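Local structure of putative L-alanine-DL-glutamate epimerase (Burkholderia xenovorans, 3GO2) at residues A[233-237]-A[261-265]; A[301-305]-A[332-338]. The protein binds magnesium and probably acts as a racemase or epimerase of the mandelate racemase/muconate lactonizing enzyme family. The contacts are given in a common frame with arbitrary orientation. Numbering follows the deposited sequence.

Contact 1 of 2, residues A[233-237]-A[261-265]; sequences LRELA and SPHPI
Leu233, on the last turn of helix 226-235, lays its side chain over residues 261-265, the loop that leads from helix 251-259 into strand 265-267. Its CA-to-CB bond points toward that loop, and with chi1 near -64° and chi2 near 171° the branched end reaches several residues: CD1 lies 3.7 Å from CB of Ser261, while CD2 lies 3.9 Å from CD2 of His263 and 4.4 Å from CD1 of Ile265. Leucine suits this buried place, also touching Val244 of the neighbouring barrel strand. The CA atoms of Leu233 and Ser261 are 6.3 Å apart, as are those of Ala237 and Pro262. Leu236 is the first residue to leave helical angles (phi/psi -101/25), so its carbonyl turns to the loop. There NE2 of His263 (chi1 -53°, chi2 -58°) donates a hydrogen bond to O of Leu236, 2.8 Å long, with the acceptor near the ring plane. Pro262 packs its ring beside the turn, CG 4.4 Å from CB of Ala237. The loop is extended at His263 (-116/153), and OG of Ser261 donates to O of His263 at 2.7 Å, a bond within the loop. The arrangement belongs to the beta/alpha barrel of the enolase superfamily, where the end of one outer helix meets the loop entering a later parallel strand. A carbonyl oxygen can only accept, so NE2 of His263 must carry the hydrogen, and an otherwise apolar contact gains one directional polar link at the helix terminus.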
ATOM      1  N   LEU A 233     -19.427  -5.061  20.145  1.00 14.91           N
ATOM      2  CA  LEU A 233     -18.181  -5.609  20.691  1.00 14.97           C
ATOM      3  C   LEU A 233     -17.707  -4.878  21.951  1.00 16.40           C
ATOM      4  O   LEU A 233     -17.190  -5.501  22.871  1.00 16.74           O
ATOM      5  CB  LEU A 233     -17.075  -5.593  19.631  1.00 15.96           C
ATOM      6  CG  LEU A 233     -17.350  -6.474  18.416  1.00 16.56           C
ATOM      7  CD1 LEU A 233     -16.272  -6.193  17.351  1.00 18.76           C
ATOM      8  CD2 LEU A 233     -17.381  -7.974  18.770  1.00 19.42           C
ATOM      9  N   ARG A 234     -17.880  -3.558  22.004  1.00 16.59           N
ATOM     10  CA  ARG A 234     -17.552  -2.793  23.214  1.00 17.54           C
ATOM     11  C   ARG A 234     -18.454  -3.135  24.386  1.00 17.76           C
ATOM     12  O   ARG A 234     -17.982  -3.272  25.531  1.00 18.78           O
ATOM     13  CB  ARG A 234     -17.661  -1.300  22.949  1.00 17.66           C
ATOM     14  CG  ARG A 234     -16.635  -0.767  22.029  1.00 18.72           C
ATOM     15  CD  ARG A 234     -17.044   0.597  21.500  1.00 18.95           C
ATOM     16  NE  ARG A 234     -16.136   0.973  20.437  1.00 19.76           N
ATOM     17  CZ  ARG A 234     -16.428   1.766  19.393  1.00 17.11           C
ATOM     18  NH1 ARG A 234     -17.635   2.300  19.250  1.00 17.44           N
ATOM     19  NH2 ARG A 234     -15.489   1.978  18.471  1.00 17.44           N
ATOM     20  N   GLU A 235     -19.752  -3.235  24.135  1.00 17.67           N
ATOM     21  CA  GLU A 235     -20.688  -3.661  25.165  1.00 17.53           C
ATOM     22  C   GLU A 235     -20.296  -5.017  25.759  1.00 16.97           C
ATOM     23  O   GLU A 235     -20.374  -5.227  26.984  1.00 15.96           O
ATOM     24  CB  GLU A 235     -22.098  -3.731  24.596  1.00 17.79           C
ATOM     25  CG  GLU A 235     -23.151  -4.289  25.558  1.00 20.52           C
ATOM     26  CD  GLU A 235     -23.490  -3.364  26.725  1.00 26.76           C
ATOM     27  OE1 GLU A 235     -23.562  -2.146  26.516  1.00 28.17           O
ATOM     28  OE2 GLU A 235     -23.725  -3.869  27.847  1.00 28.32           O
ATOM     29  N   LEU A 236     -19.896  -5.935  24.894  1.00 15.81           N
ATOM     30  CA  LEU A 236     -19.638  -7.328  25.277  1.00 16.09           C
ATOM     31  C   LEU A 236     -18.166  -7.613  25.451  1.00 16.52           C
ATOM     32  O   LEU A 236     -17.717  -8.755  25.337  1.00 17.50           O
ATOM     33  CB  LEU A 236     -20.233  -8.265  24.226  1.00 16.23           C
ATOM     34  CG  LEU A 236     -21.719  -8.094  23.952  1.00 16.22           C
ATOM     35  CD1 LEU A 236     -22.148  -9.027  22.830  1.00 15.12           C
ATOM     36  CD2 LEU A 236     -22.569  -8.299  25.236  1.00 16.62           C
ATOM     37  N   ALA A 237     -17.389  -6.587  25.747  1.00 17.43           N
ATOM     38  CA  ALA A 237     -15.942  -6.713  25.739  1.00 19.03           C
ATOM     39  C   ALA A 237     -15.438  -7.735  26.757  1.00 20.45           C
ATOM     40  O   ALA A 237     -14.413  -8.403  26.527  1.00 21.62           O
ATOM     41  CB  ALA A 237     -15.308  -5.360  26.013  1.00 19.72           C
ATOM     42  N   SER A 261     -11.685  -5.902  17.805  1.00 14.98           N
ATOM     43  CA  SER A 261     -12.448  -6.903  18.527  1.00 14.63           C
ATOM     44  C   SER A 261     -11.604  -7.631  19.546  1.00 15.69           C
ATOM     45  O   SER A 261     -10.518  -8.077  19.198  1.00 15.98           O
ATOM     46  CB  SER A 261     -12.991  -7.939  17.551  1.00 14.27           C
ATOM     47  OG  SER A 261     -13.766  -8.910  18.243  1.00 14.93           O
ATOM     48  N   PRO A 262     -12.128  -7.818  20.778  1.00 14.80           N
ATOM     49  CA  PRO A 262     -11.446  -8.676  21.752  1.00 15.44           C
ATOM     50  C   PRO A 262     -11.923 -10.110  21.650  1.00 15.25           C
ATOM     51  O   PRO A 262     -11.492 -10.957  22.420  1.00 16.37           O
ATOM     52  CB  PRO A 262     -11.871  -8.075  23.096  1.00 16.30           C
ATOM     53  CG  PRO A 262     -13.247  -7.622  22.853  1.00 16.27           C
ATOM     54  CD  PRO A 262     -13.271  -7.123  21.396  1.00 14.59           C
ATOM     55  N   HIS A 263     -12.802 -10.378  20.690  1.00 15.08           N
ATOM     56  CA  HIS A 263     -13.304 -11.713  20.403  1.00 14.15           C
ATOM     57  C   HIS A 263     -12.906 -12.198  19.019  1.00 14.25           C
ATOM     58  O   HIS A 263     -12.761 -11.407  18.103  1.00 13.52           O
ATOM     59  CB  HIS A 263     -14.823 -11.703  20.418  1.00 13.88           C
ATOM     60  CG  HIS A 263     -15.406 -11.126  21.663  1.00 14.69           C
ATOM     61  ND1 HIS A 263     -15.132 -11.643  22.901  1.00 18.21           N
ATOM     62  CD2 HIS A 263     -16.230 -10.071  21.861  1.00 17.59           C
ATOM     63  CE1 HIS A 263     -15.773 -10.936  23.820  1.00 18.24           C
ATOM     64  NE2 HIS A 263     -16.439  -9.973  23.218  1.00 18.21           N
ATOM     65  N   PRO A 264     -12.800 -13.512  18.845  1.00 13.94           N
ATOM     66  CA  PRO A 264     -12.584 -14.036  17.494  1.00 13.62           C
ATOM     67  C   PRO A 264     -13.752 -13.667  16.590  1.00 13.50           C
ATOM     68  O   PRO A 264     -14.906 -13.738  17.028  1.00 14.50           O
ATOM     69  CB  PRO A 264     -12.492 -15.568  17.707  1.00 13.35           C
ATOM     70  CG  PRO A 264     -12.150 -15.706  19.190  1.00 14.09           C
ATOM     71  CD  PRO A 264     -12.815 -14.572  19.871  1.00 14.02           C
ATOM     72  N   ILE A 265     -13.457 -13.271  15.354  1.00 13.11           N
ATOM     73  CA  ILE A 265     -14.496 -12.915  14.372  1.00 12.63           C
ATOM     74  C   ILE A 265     -14.568 -13.981  13.311  1.00 12.42           C
ATOM     75  O   ILE A 265     -13.545 -14.404  12.740  1.00 13.03           O
ATOM     76  CB  ILE A 265     -14.189 -11.559  13.694  1.00 12.59           C
ATOM     77  CG1 ILE A 265     -14.162 -10.439  14.736  1.00 12.64           C
ATOM     78  CG2 ILE A 265     -15.187 -11.234  12.572  1.00 12.25           C
ATOM     79  CD1 ILE A 265     -15.444 -10.233  15.492  1.00 13.10           C
TER

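Contact 2 of 2, residues A[301-305]-A[332-338]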
ATOM      1  N   SER A 301     -15.372 -26.368  -2.215  1.00 11.26           N
ATOM      2  CA  SER A 301     -15.104 -26.015  -0.829  1.00 12.21           C
ATOM      3  C   SER A 301     -13.745 -26.520  -0.373  1.00 12.86           C
ATOM      4  O   SER A 301     -13.124 -25.884   0.477  1.00 12.44           O
ATOM      5  CB  SER A 301     -16.208 -26.543   0.092  1.00 12.04           C
ATOM      6  OG  SER A 301     -17.433 -25.981  -0.310  1.00 11.69           O
ATOM      7  N   MET A 302     -13.279 -27.654  -0.914  1.00 12.66           N
ATOM      8  CA  MET A 302     -11.923 -28.122  -0.599  1.00 12.38           C
ATOM      9  C   MET A 302     -10.860 -27.106  -1.078  1.00 12.73           C
ATOM     10  O   MET A 302      -9.854 -26.845  -0.389  1.00 12.41           O
ATOM     11  CB  MET A 302     -11.658 -29.525  -1.199  1.00 12.24           C
ATOM     12  CG  MET A 302     -12.540 -30.636  -0.646  1.00 13.18           C
ATOM     13  SD  MET A 302     -12.635 -30.864   1.159  1.00  7.99           S
ATOM     14  CE  MET A 302     -10.915 -31.408   1.408  1.00 16.17           C
ATOM     15  N   LYS A 303     -11.102 -26.499  -2.245  1.00 12.64           N
ATOM     16  CA  LYS A 303     -10.233 -25.468  -2.775  1.00 12.47           C
ATOM     17  C   LYS A 303     -10.153 -24.254  -1.814  1.00 11.61           C
ATOM     18  O   LYS A 303      -9.058 -23.756  -1.483  1.00 12.35           O
ATOM     19  CB  LYS A 303     -10.721 -25.016  -4.162  1.00 11.59           C
ATOM     20  CG  LYS A 303     -10.746 -26.102  -5.241  1.00 13.37           C
ATOM     21  CD  LYS A 303     -11.324 -25.557  -6.545  1.00 13.46           C
ATOM     22  CE  LYS A 303     -11.453 -26.651  -7.581  1.00 15.41           C
ATOM     23  NZ  LYS A 303     -12.123 -26.115  -8.844  1.00 14.89           N
ATOM     24  N   ILE A 304     -11.321 -23.798  -1.363  1.00 11.88           N
ATOM     25  CA  ILE A 304     -11.428 -22.700  -0.420  1.00 11.94           C
ATOM     26  C   ILE A 304     -10.724 -23.060   0.902  1.00 11.81           C
ATOM     27  O   ILE A 304      -9.983 -22.251   1.472  1.00 12.76           O
ATOM     28  CB  ILE A 304     -12.885 -22.338  -0.155  1.00 12.22           C
ATOM     29  CG1 ILE A 304     -13.584 -21.902  -1.434  1.00 12.94           C
ATOM     30  CG2 ILE A 304     -12.989 -21.266   0.923  1.00 13.41           C
ATOM     31  CD1 ILE A 304     -15.129 -21.912  -1.270  1.00 13.38           C
ATOM     32  N   ALA A 305     -10.932 -24.279   1.384  1.00 12.23           N
ATOM     33  CA  ALA A 305     -10.248 -24.709   2.599  1.00 12.29           C
ATOM     34  C   ALA A 305      -8.720 -24.667   2.475  1.00 12.54           C
ATOM     35  O   ALA A 305      -8.018 -24.234   3.397  1.00 12.28           O
ATOM     36  CB  ALA A 305     -10.709 -26.111   2.999  1.00 12.56           C
ATOM     37  N   PHE A 332     -16.900 -33.385   4.295  1.00 13.67           N
ATOM     38  CA  PHE A 332     -15.985 -32.254   4.177  1.00 13.33           C
ATOM     39  C   PHE A 332     -15.148 -32.107   5.445  1.00 13.85           C
ATOM     40  O   PHE A 332     -13.912 -31.986   5.389  1.00 14.92           O
ATOM     41  CB  PHE A 332     -16.812 -30.999   3.946  1.00 13.35           C
ATOM     42  CG  PHE A 332     -16.038 -29.717   4.014  1.00 12.28           C
ATOM     43  CD1 PHE A 332     -15.284 -29.267   2.937  1.00 13.33           C
ATOM     44  CD2 PHE A 332     -16.104 -28.925   5.144  1.00 15.38           C
ATOM     45  CE1 PHE A 332     -14.589 -28.030   3.019  1.00 13.17           C
ATOM     46  CE2 PHE A 332     -15.419 -27.717   5.217  1.00 16.11           C
ATOM     47  CZ  PHE A 332     -14.685 -27.270   4.149  1.00 14.79           C
ATOM     48  N   ALA A 333     -15.825 -32.111   6.585  1.00 13.72           N
ATOM     49  CA  ALA A 333     -15.163 -31.951   7.883  1.00 14.58           C
ATOM     50  C   ALA A 333     -14.156 -33.071   8.183  1.00 15.67           C
ATOM     51  O   ALA A 333     -13.137 -32.847   8.841  1.00 14.68           O
ATOM     52  CB  ALA A 333     -16.211 -31.896   8.997  1.00 15.50           C
ATOM     53  N   ALA A 334     -14.439 -34.277   7.710  1.00 15.27           N
ATOM     54  CA  ALA A 334     -13.527 -35.385   7.892  1.00 16.09           C
ATOM     55  C   ALA A 334     -12.163 -35.220   7.226  1.00 15.63           C
ATOM     56  O   ALA A 334     -11.146 -35.723   7.730  1.00 15.52           O
ATOM     57  CB  ALA A 334     -14.199 -36.674   7.419  1.00 16.29           C
ATOM     58  N   ALA A 335     -12.129 -34.518   6.085  1.00 14.25           N
ATOM     59  CA  ALA A 335     -10.974 -34.451   5.223  1.00 14.93           C
ATOM     60  C   ALA A 335     -10.145 -33.158   5.367  1.00 14.48           C
ATOM     61  O   ALA A 335      -8.980 -33.098   4.939  1.00 15.39           O
ATOM     62  CB  ALA A 335     -11.436 -34.618   3.758  1.00 14.33           C
ATOM     63  N   VAL A 336     -10.750 -32.115   5.932  1.00 14.19           N
ATOM     64  CA  VAL A 336     -10.075 -30.807   6.019  1.00 14.75           C
ATOM     65  C   VAL A 336      -9.183 -30.708   7.260  1.00 14.53           C
ATOM     66  O   VAL A 336      -9.692 -30.817   8.369  1.00 15.47           O
ATOM     67  CB  VAL A 336     -11.100 -29.675   6.031  1.00 15.62           C
ATOM     68  CG1 VAL A 336     -10.426 -28.366   6.362  1.00 16.11           C
ATOM     69  CG2 VAL A 336     -11.800 -29.612   4.649  1.00 16.77           C
ATOM     70  N   PRO A 337      -7.845 -30.503   7.101  1.00 14.05           N
ATOM     71  CA  PRO A 337      -7.033 -30.410   8.317  1.00 13.69           C
ATOM     72  C   PRO A 337      -7.376 -29.193   9.156  1.00 13.95           C
ATOM     73  O   PRO A 337      -7.488 -29.300  10.385  1.00 13.42           O
ATOM     74  CB  PRO A 337      -5.593 -30.268   7.793  1.00 15.22           C
ATOM     75  CG  PRO A 337      -5.744 -29.765   6.408  1.00 15.05           C
ATOM     76  CD  PRO A 337      -7.014 -30.396   5.893  1.00 14.41           C
ATOM     77  N   ASN A 338      -7.550 -28.055   8.502  1.00 13.50           N
ATOM     78  CA  ASN A 338      -7.725 -26.773   9.180  1.00 12.82           C
ATOM     79  C   ASN A 338      -9.200 -26.524   9.550  1.00 13.26           C
ATOM     80  O   ASN A 338      -9.813 -25.570   9.099  1.00 13.18           O
ATOM     81  CB  ASN A 338      -7.123 -25.620   8.343  1.00 12.34           C
ATOM     82  CG  ASN A 338      -7.660 -25.566   6.897  1.00 13.07           C
ATOM     83  OD1 ASN A 338      -7.731 -26.594   6.220  1.00 13.71           O
ATOM     84  ND2 ASN A 338      -7.992 -24.365   6.423  1.00 11.99           N
TER
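Two neighbouring outer helices of the beta/alpha barrel, 298-310 and 323-335, meet here, with strand 314-317 between them in sequence, as in the repeating helix-strand-helix pattern of this fold. Ser301 begins the contact: its CB is 3.7 Å from CE1 of Phe332, and its carbonyl O lies 3.6 Å from the same CE1, at the edge of the ring. The small side chain lets the ring come close to the helix backbone, and its OG is hydrogen-bonded to O of Gly297, the residue just before this helix. Met302 starts sideways, but its flexible chain, m at all three chi angles, bends back to the other helix. SD is 3.6 Å from CD1 of Phe332 and 4.6 Å from the ring centroid, an oblique Met-aromatic contact; SD also meets CG2 of Val336 at 3.8 Å, and CE rests 4.0 Å from CB of Ala335. One turn after Ser301, Ala305 points toward the partner, and its methyl packs against both Phe332 and Val336, CB being 4.3 Å from CZ of Phe332 and 4.0 Å from CG2 of Val336; alanine's short side chain suits the close approach of the two segments, whose nearest CA atoms, those of Ala305 and Val336, are 7.0 Å apart. Beyond the second helix the chain turns so that Asn338, with chi1 near 54°, reaches back; its amide also donates to Ile313 O, just before strand 314-317. In this contact ND2 of Asn338 donates to O of Ala305 at 3.0 Å, with an N-H...O angle of 153°.

In the fold
Both contacts lie in the enolase C-terminal domain-like barrel, in series along the chain: contact 1 closes before contact 2 opens. Their centres are 28 Å apart and their nearest atoms about 12 Å, so they do not touch. Each stands back from the metal site formed by Asp219, Glu245 and Glu269. In contact 1 the side chain of Ile265 is about 7 Å from that of Glu245 and about 12 Å from a bound magnesium ion; in contact 2 the side chain of Ser301 is about 11 Å from that of Glu269 and about 14 Å from a magnesium ion. Both contacts also reach the second subunit.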